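Local coordinates for Abbfa_003403 (Acinetobacter baumannii, PDB 4ZXH), which is a four-domain nonribosomal peptide synthetase, with condensation, adenylation, carrier and thioesterase domains that probably assemble and release a peptide product, at residues 266-271 with 307-312. Sequence-based numbering, arbitrary orientation.
Sequences LLHKLS and IDADQT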
loop_
_atom_site.group_PDB
_atom_site.type_symbol
_atom_site.label_atom_id
_atom_site.label_comp_id
_atom_site.label_asym_id
_atom_site.label_seq_id
_atom_site.Cartn_x
_atom_site.Cartn_y
_atom_site.Cartn_z
ATOM N N LEU A 266 -18.188 0.976 -18.346
ATOM C CA LEU A 266 -17.790 -0.262 -17.687
ATOM C C LEU A 266 -17.149 -0.048 -16.307
ATOM O O LEU A 266 -17.574 -0.664 -15.335
ATOM C CB LEU A 266 -16.821 -1.054 -18.565
ATOM C CG LEU A 266 -16.392 -2.322 -17.827
ATOM C CD1 LEU A 266 -17.605 -3.177 -17.550
ATOM C CD2 LEU A 266 -15.337 -3.111 -18.577
ATOM N N LEU A 267 -16.125 0.801 -16.216
ATOM C CA LEU A 267 -15.420 0.994 -14.943
ATOM C C LEU A 267 -16.309 1.686 -13.904
ATOM O O LEU A 267 -16.146 1.490 -12.702
ATOM C CB LEU A 267 -14.140 1.797 -15.157
ATOM C CG LEU A 267 -13.238 1.243 -16.271
ATOM C CD1 LEU A 267 -12.171 2.255 -16.676
ATOM C CD2 LEU A 267 -12.593 -0.090 -15.881
ATOM N N HIS A 268 -17.247 2.499 -14.387
ATOM C CA HIS A 268 -18.269 3.120 -13.548
ATOM C C HIS A 268 -19.146 2.080 -12.870
ATOM O O HIS A 268 -19.410 2.167 -11.670
ATOM C CB HIS A 268 -19.140 4.055 -14.377
ATOM C CG HIS A 268 -20.283 4.649 -13.621
ATOM N ND1 HIS A 268 -20.107 5.534 -12.580
ATOM C CD2 HIS A 268 -21.622 4.486 -13.753
ATOM C CE1 HIS A 268 -21.288 5.893 -12.104
ATOM N NE2 HIS A 268 -22.223 5.271 -12.798
ATOM N N LYS A 269 -19.596 1.101 -13.648
ATOM C CA LYS A 269 -20.431 0.021 -13.136
ATOM C C LYS A 269 -19.665 -0.900 -12.193
ATOM O O LYS A 269 -20.221 -1.348 -11.193
ATOM C CB LYS A 269 -21.034 -0.796 -14.287
ATOM C CG LYS A 269 -22.117 -0.069 -15.091
ATOM C CD LYS A 269 -23.093 0.626 -14.158
ATOM C CE LYS A 269 -24.157 1.407 -14.908
ATOM N NZ LYS A 269 -25.144 2.000 -13.957
ATOM N N LEU A 270 -18.397 -1.176 -12.488
ATOM C CA LEU A 270 -17.586 -2.047 -11.628
ATOM C C LEU A 270 -17.161 -1.421 -10.297
ATOM O O LEU A 270 -16.937 -2.130 -9.319
ATOM C CB LEU A 270 -16.323 -2.502 -12.353
ATOM C CG LEU A 270 -16.463 -3.412 -13.572
ATOM C CD1 LEU A 270 -15.111 -3.957 -13.939
ATOM C CD2 LEU A 270 -17.445 -4.533 -13.316
ATOM N N SER A 271 -17.038 -0.101 -10.252
ATOM C CA SER A 271 -16.518 0.551 -9.050
ATOM C C SER A 271 -17.521 1.469 -8.356
ATOM O O SER A 271 -17.281 1.915 -7.244
ATOM C CB SER A 271 -15.258 1.343 -9.398
ATOM O OG SER A 271 -15.525 2.339 -10.365
ATOM N N ILE A 307 -18.216 11.221 -14.501
ATOM C CA ILE A 307 -19.449 10.572 -14.947
ATOM C C ILE A 307 -20.669 11.171 -14.286
ATOM O O ILE A 307 -20.719 11.296 -13.062
ATOM C CB ILE A 307 -19.485 9.068 -14.638
ATOM C CG1 ILE A 307 -18.194 8.390 -15.073
ATOM C CG2 ILE A 307 -20.691 8.420 -15.315
ATOM C CD1 ILE A 307 -17.957 8.487 -16.514
ATOM N N ASP A 308 -21.645 11.534 -15.111
ATOM C CA ASP A 308 -22.969 11.901 -14.641
ATOM C C ASP A 308 -23.953 10.798 -15.060
ATOM O O ASP A 308 -24.344 10.728 -16.223
ATOM C CB ASP A 308 -23.362 13.262 -15.223
ATOM C CG ASP A 308 -24.761 13.704 -14.827
ATOM O OD1 ASP A 308 -25.331 13.182 -13.840
ATOM O OD2 ASP A 308 -25.290 14.591 -15.530
ATOM N N ALA A 309 -24.348 9.940 -14.121
ATOM C CA ALA A 309 -25.207 8.784 -14.421
ATOM C C ALA A 309 -26.552 9.161 -15.048
ATOM O O ALA A 309 -27.262 8.309 -15.585
ATOM C CB ALA A 309 -25.445 7.965 -13.155
ATOM N N ASP A 310 -26.887 10.443 -14.974
ATOM C CA ASP A 310 -28.149 10.953 -15.481
ATOM C C ASP A 310 -28.074 11.163 -16.993
ATOM O O ASP A 310 -29.091 11.172 -17.673
ATOM C CB ASP A 310 -28.501 12.256 -14.753
ATOM C CG ASP A 310 -29.928 12.705 -14.998
ATOM O OD1 ASP A 310 -30.767 11.870 -15.399
ATOM O OD2 ASP A 310 -30.211 13.902 -14.780
ATOM N N GLN A 311 -26.863 11.319 -17.518
ATOM C CA GLN A 311 -26.646 11.464 -18.961
ATOM C C GLN A 311 -27.104 10.230 -19.742
ATOM O O GLN A 311 -26.986 9.106 -19.264
ATOM C CB GLN A 311 -25.159 11.724 -19.260
ATOM C CG GLN A 311 -24.590 13.025 -18.693
ATOM C CD GLN A 311 -25.163 14.261 -19.367
ATOM O OE1 GLN A 311 -25.299 14.309 -20.591
ATOM N NE2 GLN A 311 -25.514 15.264 -18.565
ATOM N N THR A 312 -27.619 10.428 -20.948
ATOM C CA THR A 312 -27.863 9.294 -21.830
ATOM C C THR A 312 -26.528 8.838 -22.409
ATOM O O THR A 312 -25.542 9.564 -22.322
ATOM C CB THR A 312 -28.836 9.644 -22.967
ATOM O OG1 THR A 312 -28.179 10.481 -23.928
ATOM C CG2 THR A 312 -30.056 10.360 -22.418
#
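H268 presents one face of its imidazole to I307, whose CG2 methyl sits over the middle of the ring, 4.0 Å from its centroid and 9° off the normal, a CH-pi contact. In H268, CG anti to the backbone N (chi1 175°) and chi2 of 66° set the ring with one face towards I307, where the CG2 branch is likewise anti to N. A309 adds its methyl obliquely to the ring, CB lying 4.2 Å from NE2 of H268. No hydrogen bond joins the two segments; the ring's polar anchor lies elsewhere, where ND1 bonds to the carbonyl oxygen of E273, just past the helix, which probably limits rotation of the ring. On the loop side, A309 belongs to a type I turn from D308 to Q311, closed by the backbone hydrogen bond from Q311 N to D308 O (2.9 Å); a side-chain hydrogen bond from Q311 NE2 reaches D308 OD2 (3.1 Å) on its anti side, tilted out of the carboxylate plane. Within the condensation domain, the contact thus joins the C-terminal end of helix 255-271 to the loop between strand 302-306 and helix 313-329, with L276 of strand 275-279 touching both H268 and I307, and F316 of helix 313-329 packing on I307.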